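Local coordinates for protein gamma-glutamyltranspeptidase (Streptomyces lincolnensis, PDB 6J3A) that probably cleaves or transfers gamma-glutamyl groups, as a member of the gamma-glutamyltranspeptidase family of the Ntn-hydrolase clan, at residues A[11-15]-A[27-31]; A[96-100]-A[547-551]; A[135-139]-A[189-193]. All blocks are in the same frame, centred on the assembly; numbering follows the deposited sequence.

Contact 1. Residues A[11-15]-A[27-31]; sequences TFGMV and MAVLE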
loop_
_atom_site.group_PDB
_atom_site.type_symbol
_atom_site.label_atom_id
_atom_site.label_comp_id
_atom_site.label_asym_id
_atom_site.label_seq_id
_atom_site.Cartn_x
_atom_site.Cartn_y
_atom_site.Cartn_z
ATOM N N THR A 11 12.183 5.852 -7.771
ATOM C CA THR A 11 13.606 6.207 -7.919
ATOM C C THR A 11 14.296 6.731 -6.656
ATOM O O THR A 11 15.424 7.229 -6.728
ATOM C CB THR A 11 13.766 7.307 -8.989
ATOM O OG1 THR A 11 12.956 8.434 -8.636
ATOM C CG2 THR A 11 13.339 6.802 -10.339
ATOM N N PHE A 12 13.623 6.630 -5.516
ATOM C CA PHE A 12 14.157 7.124 -4.259
ATOM C C PHE A 12 14.385 6.007 -3.239
ATOM O O PHE A 12 15.399 6.003 -2.555
ATOM C CB PHE A 12 13.265 8.211 -3.659
ATOM C CG PHE A 12 13.790 8.724 -2.350
ATOM C CD1 PHE A 12 14.875 9.598 -2.316
ATOM C CD2 PHE A 12 13.266 8.260 -1.143
ATOM C CE1 PHE A 12 15.394 10.039 -1.101
ATOM C CE2 PHE A 12 13.785 8.695 0.069
ATOM C CZ PHE A 12 14.850 9.587 0.091
ATOM N N GLY A 13 13.434 5.092 -3.102
ATOM C CA GLY A 13 13.579 3.993 -2.154
ATOM C C GLY A 13 12.349 3.115 -2.114
ATOM O O GLY A 13 11.262 3.560 -2.464
ATOM N N MET A 14 12.522 1.865 -1.695
ATOM C CA MET A 14 11.403 0.916 -1.590
ATOM C C MET A 14 11.548 0.038 -0.358
ATOM O O MET A 14 12.653 -0.417 -0.046
ATOM C CB MET A 14 11.301 0.034 -2.839
ATOM C CG MET A 14 10.797 0.737 -4.095
ATOM S SD MET A 14 9.059 1.210 -4.031
ATOM C CE MET A 14 8.998 2.327 -5.431
ATOM N N VAL A 15 10.428 -0.183 0.339
ATOM C CA VAL A 15 10.384 -1.066 1.505
ATOM C C VAL A 15 9.207 -2.039 1.405
ATOM O O VAL A 15 8.121 -1.664 0.988
ATOM C CB VAL A 15 10.289 -0.267 2.817
ATOM C CG1 VAL A 15 10.297 -1.212 4.009
ATOM C CG2 VAL A 15 11.439 0.742 2.938
ATOM N N MET A 27 10.914 3.491 5.786
ATOM C CA MET A 27 10.871 4.461 4.704
ATOM C C MET A 27 11.154 5.867 5.212
ATOM O O MET A 27 11.825 6.644 4.539
ATOM C CB MET A 27 9.504 4.432 4.038
ATOM C CG MET A 27 9.407 5.286 2.797
ATOM S SD MET A 27 10.359 4.555 1.470
ATOM C CE MET A 27 10.512 5.947 0.357
ATOM N N ALA A 28 10.624 6.188 6.388
ATOM C CA ALA A 28 10.920 7.462 7.054
ATOM C C ALA A 28 12.431 7.701 7.198
ATOM O O ALA A 28 12.903 8.819 7.040
ATOM C CB ALA A 28 10.238 7.524 8.417
ATOM N N VAL A 29 13.175 6.640 7.485
ATOM C CA VAL A 29 14.622 6.724 7.605
ATOM C C VAL A 29 15.263 7.062 6.261
ATOM O O VAL A 29 16.196 7.872 6.204
ATOM C CB VAL A 29 15.193 5.426 8.204
ATOM C CG1 VAL A 29 16.720 5.389 8.128
ATOM C CG2 VAL A 29 14.723 5.290 9.648
ATOM N N LEU A 30 14.764 6.460 5.185
ATOM C CA LEU A 30 15.247 6.804 3.851
ATOM C C LEU A 30 14.986 8.273 3.542
ATOM O O LEU A 30 15.900 8.980 3.125
ATOM C CB LEU A 30 14.624 5.907 2.788
ATOM C CG LEU A 30 14.943 4.411 2.893
ATOM C CD1 LEU A 30 14.324 3.662 1.720
ATOM C CD2 LEU A 30 16.442 4.146 2.941
ATOM N N GLU A 31 13.768 8.731 3.822
ATOM C CA GLU A 31 13.383 10.138 3.643
ATOM C C GLU A 31 14.262 11.129 4.418
ATOM O O GLU A 31 14.442 12.275 4.009
ATOM C CB GLU A 31 11.919 10.346 4.056
ATOM C CG GLU A 31 10.877 9.626 3.205
ATOM C CD GLU A 31 10.748 10.180 1.798
ATOM O OE1 GLU A 31 9.938 9.614 1.027
ATOM O OE2 GLU A 31 11.441 11.172 1.449
#
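A beta strand and the helix that follows it in sequence lie nearly antiparallel here: strand 13-15 and helix 27-31 meet at 166° with their axes 8.8 Å apart. No hydrogen bond joins them, so the fit rests on shape. The chief bump is Phe12, whose CB points at the helix. With chi1 at 179° the ring reaches over the last turn and meets Met27 and Leu30 with its edge: Phe12 CD2 is 3.9 Å from Met27 CE, and Phe12 CZ is 3.3 Å from Leu30 O. Beside it Gly13 forms a hollow. Leu30 CD1 drops into it, 4.0 Å from Gly13 CA, where a side-chain CB would collide with that methyl. Met27 leaves its helix sideways, but its flexible thioether bends back so that Met27 CE sits 3.8 Å from Gly13 O. Beta-branched Val15, further along the strand, closes the groove beside Met27, with Val15 CG2 4.2 Å from Met27 SD and 4.3 Å from Leu30 CD1. Met14 points away, as alternation along a strand requires. Phe12 and Gly13 both face Arg617, forming a classic beta bulge, and Arg617 also gives Phe12 a cation-pi contact and Glu31 a salt bridge. The strand runs between 424-428 and 613-616, Leu30 also touches helix 36-50, and Gln24 of the second subunit hydrogen-bonds Glu31, placing this helix-on-sheet packing at the dimer interface.

Contact 2. Residues A[96-100]-A[547-551]; sequences DLVPG and FYPRG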
loop_
_atom_site.group_PDB
_atom_site.type_symbol
_atom_site.label_atom_id
_atom_site.label_comp_id
_atom_site.label_asym_id
_atom_site.label_seq_id
_atom_site.Cartn_x
_atom_site.Cartn_y
_atom_site.Cartn_z
ATOM N N ASP A 96 12.295 -36.217 25.550
ATOM C CA ASP A 96 12.635 -36.829 24.259
ATOM C C ASP A 96 12.822 -35.785 23.163
ATOM O O ASP A 96 13.660 -35.947 22.282
ATOM C CB ASP A 96 11.560 -37.844 23.861
ATOM C CG ASP A 96 11.716 -39.170 24.585
ATOM O OD1 ASP A 96 12.399 -39.236 25.639
ATOM O OD2 ASP A 96 11.146 -40.160 24.083
ATOM N N LEU A 97 12.024 -34.725 23.233
ATOM C CA LEU A 97 12.132 -33.577 22.349
ATOM C C LEU A 97 12.467 -32.359 23.188
ATOM O O LEU A 97 12.161 -32.313 24.384
ATOM C CB LEU A 97 10.803 -33.342 21.640
ATOM C CG LEU A 97 10.275 -34.517 20.814
ATOM C CD1 LEU A 97 8.788 -34.371 20.531
ATOM C CD2 LEU A 97 11.059 -34.633 19.516
ATOM N N VAL A 98 13.088 -31.368 22.559
ATOM C CA VAL A 98 13.257 -30.066 23.186
ATOM C C VAL A 98 11.867 -29.433 23.291
ATOM O O VAL A 98 11.101 -29.472 22.330
ATOM C CB VAL A 98 14.190 -29.153 22.378
ATOM C CG1 VAL A 98 14.222 -27.739 22.965
ATOM C CG2 VAL A 98 15.595 -29.732 22.339
ATOM N N PRO A 99 11.530 -28.864 24.457
ATOM C CA PRO A 99 10.204 -28.260 24.599
ATOM C C PRO A 99 9.932 -27.080 23.656
ATOM O O PRO A 99 10.848 -26.340 23.299
ATOM C CB PRO A 99 10.189 -27.775 26.056
ATOM C CG PRO A 99 11.234 -28.564 26.760
ATOM C CD PRO A 99 12.270 -28.901 25.733
ATOM N N GLY A 100 8.666 -26.914 23.279
ATOM C CA GLY A 100 8.229 -25.779 22.480
ATOM C C GLY A 100 8.303 -24.450 23.211
ATOM O O GLY A 100 8.366 -23.396 22.578
ATOM N N PHE A 547 9.105 -27.516 14.319
ATOM C CA PHE A 547 8.502 -27.069 15.583
ATOM C C PHE A 547 7.960 -28.217 16.423
ATOM O O PHE A 547 7.322 -29.133 15.881
ATOM C CB PHE A 547 7.351 -26.094 15.295
ATOM C CG PHE A 547 7.788 -24.852 14.587
ATOM C CD1 PHE A 547 8.379 -23.810 15.298
ATOM C CD2 PHE A 547 7.640 -24.728 13.208
ATOM C CE1 PHE A 547 8.795 -22.658 14.649
ATOM C CE2 PHE A 547 8.058 -23.584 12.554
ATOM C CZ PHE A 547 8.645 -22.548 13.270
ATOM N N TYR A 548 8.205 -28.143 17.739
ATOM C CA TYR A 548 7.657 -29.074 18.732
ATOM C C TYR A 548 6.152 -29.143 18.534
ATOM O O TYR A 548 5.544 -28.078 18.458
ATOM C CB TYR A 548 7.946 -28.536 20.135
ATOM C CG TYR A 548 7.305 -29.327 21.246
ATOM C CD1 TYR A 548 7.955 -30.423 21.799
ATOM C CD2 TYR A 548 6.043 -28.988 21.744
ATOM C CE1 TYR A 548 7.371 -31.171 22.805
ATOM C CE2 TYR A 548 5.452 -29.731 22.760
ATOM C CZ TYR A 548 6.127 -30.822 23.291
ATOM O OH TYR A 548 5.589 -31.580 24.307
ATOM N N PRO A 549 5.523 -30.327 18.453
ATOM C CA PRO A 549 6.088 -31.671 18.692
ATOM C C PRO A 549 6.668 -32.455 17.478
ATOM O O PRO A 549 6.782 -33.692 17.549
ATOM C CB PRO A 549 4.860 -32.428 19.233
ATOM C CG PRO A 549 3.733 -31.856 18.439
ATOM C CD PRO A 549 4.074 -30.403 18.192
ATOM N N ARG A 550 7.017 -31.763 16.395
ATOM C CA ARG A 550 7.827 -32.329 15.288
ATOM C C ARG A 550 7.203 -33.500 14.511
ATOM O O ARG A 550 7.922 -34.419 14.088
ATOM C CB ARG A 550 9.223 -32.796 15.760
ATOM C CG ARG A 550 9.980 -31.899 16.718
ATOM C CD ARG A 550 10.483 -30.646 16.042
ATOM N NE ARG A 550 11.530 -30.870 15.046
ATOM C CZ ARG A 550 12.843 -30.840 15.273
ATOM N NH1 ARG A 550 13.342 -30.640 16.489
ATOM N NH2 ARG A 550 13.672 -31.019 14.254
ATOM N N GLY A 551 5.898 -33.494 14.298
ATOM C CA GLY A 551 5.322 -34.517 13.430
ATOM C C GLY A 551 5.583 -34.292 11.934
ATOM O O GLY A 551 6.140 -33.271 11.518
#
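Two irregular segments meet around the Tyr548 ring. Its chi1 of 174° and chi2 of 88° lay the ring against the backbone of 98-100: Gly100 N stands 3.4 Å from Tyr548 CG over one face, with Pro99 CA on that same face. Gly100 N is hydrogen-bonded to Thr236 OG1, so its ring contact is packing. Glycine suits this place, since a CB would sit tight against Tyr548 CD2. Leu97, in the m,t rotamer, brings its CB to the ring edge, 4.1 Å from Tyr548 CD1, and its CD1 to 3.7 Å from Pro549 O. The cis peptide before Pro549 sits in a type VIa beta turn, closed by a 2.7 Å hydrogen bond from Arg550 N to Phe547 O. Arg550 folds back through three m torsions: its CG lies 4.1 Å from Leu97 CD2, NE and NH1 hydrogen-bond to Gly545 O and Thr463 O, and Trp464 receives a cation-pi contact. The contact joins the loop between helices 87-92 and 111-122 to the one between strands 538-540 and 556-560.

Contact 3. Residues A[135-139]-A[189-193]; sequences VGYAE and AATWK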
loop_
_atom_site.group_PDB
_atom_site.type_symbol
_atom_site.label_atom_id
_atom_site.label_comp_id
_atom_site.label_asym_id
_atom_site.label_seq_id
_atom_site.Cartn_x
_atom_site.Cartn_y
_atom_site.Cartn_z
ATOM N N VAL A 135 10.448 2.968 19.958
ATOM C CA VAL A 135 10.248 3.587 21.278
ATOM C C VAL A 135 8.903 4.310 21.365
ATOM O O VAL A 135 8.159 4.156 22.334
ATOM C CB VAL A 135 11.357 4.619 21.606
ATOM C CG1 VAL A 135 11.059 5.369 22.905
ATOM C CG2 VAL A 135 12.718 3.947 21.727
ATOM N N GLY A 136 8.627 5.133 20.363
ATOM C CA GLY A 136 7.359 5.862 20.258
ATOM C C GLY A 136 6.137 4.959 20.249
ATOM O O GLY A 136 5.180 5.201 20.981
ATOM N N TYR A 137 6.170 3.906 19.437
ATOM C CA TYR A 137 5.053 2.959 19.393
ATOM C C TYR A 137 4.973 2.098 20.650
ATOM O O TYR A 137 3.896 1.631 21.019
ATOM C CB TYR A 137 5.132 2.075 18.150
ATOM C CG TYR A 137 4.881 2.843 16.871
ATOM C CD1 TYR A 137 3.658 3.483 16.647
ATOM C CD2 TYR A 137 5.863 2.947 15.885
ATOM C CE1 TYR A 137 3.419 4.202 15.485
ATOM C CE2 TYR A 137 5.630 3.671 14.719
ATOM C CZ TYR A 137 4.403 4.289 14.523
ATOM O OH TYR A 137 4.158 4.998 13.375
ATOM N N ALA A 138 6.109 1.897 21.304
ATOM C CA ALA A 138 6.147 1.138 22.534
ATOM C C ALA A 138 5.502 1.915 23.671
ATOM O O ALA A 138 4.620 1.391 24.348
ATOM C CB ALA A 138 7.576 0.776 22.882
ATOM N N GLU A 139 5.925 3.162 23.868
ATOM C CA GLU A 139 5.394 3.962 24.985
ATOM C C GLU A 139 4.033 4.617 24.691
ATOM O O GLU A 139 3.165 4.594 25.551
ATOM C CB GLU A 139 6.428 4.965 25.532
ATOM C CG GLU A 139 6.459 6.344 24.900
ATOM C CD GLU A 139 7.402 7.288 25.624
ATOM O OE1 GLU A 139 7.034 7.813 26.698
ATOM O OE2 GLU A 139 8.511 7.516 25.109
ATOM N N ALA A 189 9.782 0.122 26.108
ATOM C CA ALA A 189 10.133 1.499 25.810
ATOM C C ALA A 189 11.205 2.013 26.766
ATOM O O ALA A 189 12.194 2.584 26.320
ATOM C CB ALA A 189 8.906 2.379 25.879
ATOM N N ALA A 190 11.005 1.795 28.067
ATOM C CA ALA A 190 11.993 2.176 29.107
ATOM C C ALA A 190 13.382 1.535 28.901
ATOM O O ALA A 190 14.432 2.161 29.155
ATOM C CB ALA A 190 11.463 1.828 30.490
ATOM N N THR A 191 13.356 0.289 28.429
ATOM C CA THR A 191 14.557 -0.504 28.190
ATOM C C THR A 191 15.458 0.089 27.102
ATOM O O THR A 191 16.682 0.153 27.287
ATOM C CB THR A 191 14.188 -1.962 27.829
ATOM O OG1 THR A 191 13.403 -2.524 28.884
ATOM C CG2 THR A 191 15.443 -2.836 27.621
ATOM N N TRP A 192 14.872 0.495 25.974
ATOM C CA TRP A 192 15.657 1.159 24.916
ATOM C C TRP A 192 16.105 2.555 25.352
ATOM O O TRP A 192 17.197 2.994 25.005
ATOM C CB TRP A 192 14.905 1.245 23.575
ATOM C CG TRP A 192 14.485 -0.065 22.951
ATOM C CD1 TRP A 192 13.331 -0.295 22.255
ATOM C CD2 TRP A 192 15.201 -1.310 22.949
ATOM N NE1 TRP A 192 13.282 -1.600 21.823
ATOM C CE2 TRP A 192 14.413 -2.245 22.240
ATOM C CE3 TRP A 192 16.421 -1.732 23.487
ATOM C CZ2 TRP A 192 14.805 -3.561 22.058
ATOM C CZ3 TRP A 192 16.813 -3.034 23.298
ATOM C CH2 TRP A 192 16.011 -3.937 22.590
ATOM N N LYS A 193 15.262 3.247 26.104
ATOM C CA LYS A 193 15.625 4.568 26.597
ATOM C C LYS A 193 16.850 4.502 27.496
ATOM O O LYS A 193 17.778 5.296 27.346
ATOM C CB LYS A 193 14.465 5.215 27.344
ATOM C CG LYS A 193 13.410 5.813 26.433
ATOM C CD LYS A 193 12.521 6.730 27.243
ATOM C CE LYS A 193 11.280 7.163 26.496
ATOM N NZ LYS A 193 10.309 7.688 27.494
#
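Close alanine packing with a salt bridge at its exposed side characterises this pairing of helices 127-140 and 186-200; the contacting turns run at 145° between their N-to-C directions, roughly antiparallel, with axes 9.3 Å apart. Lys193 NZ donates a weak hydrogen bond to Glu139 OE2 at 3.0 Å, within a salt bridge. A long, extended lysine suits this place: its CB leaves sideways, yet the chain spans the gap and lays Lys193 CE 4.0 Å from Val135 CG1 on the way. Within the helices, Glu139 N is satisfied by Val135 O at 2.9 Å and Lys193 N by Ala189 O at 3.1 Å. Ala189 is small enough for close approach: Ala189 CB lies 3.6 Å from both Ala138 CB and Glu139 CB. Val135 CG2 adds an apolar contact with Trp192 CB at 3.9 Å and touches the indole at its edge; the ring also packs edge-to-face with Phe45. Thr191 OG1 hydrogen-bonds to Thr187 O and Leu452 O, while Tyr137 OH is hydrogen-bonded to Arg617 NH1 of the second subunit. Ala138 pairs through its backbone with Asn185, just ahead of the second helix. Small apolar residues therefore set the spacing of the helices, and the one charged pair is a weakly hydrogen-bonded, solvent-facing salt bridge that balances the two charges at the edge, while the apolar side chains make the close contact.

From the N terminus, contact 1 closes first, a short loop returning helix 20-31 onto the strand just before it. The chain then runs through residues 96-100, whose partner at 547-551 comes 447 residues later, so contact 2 spans most of the chain. Within that long excursion contact 3 opens and closes, pairing helices 127-140 and 186-200. Contact 1 thus precedes both in series, and none cross. Contacts 1 and 2 lie on opposite sides of the chain's centre, with centres about 41 Å apart. Contacts 1 and 3 are nearer, with centres about 23 Å apart, and Tyr137 bridges their helices by packing on Leu21 and Ser25 of helix 20-31.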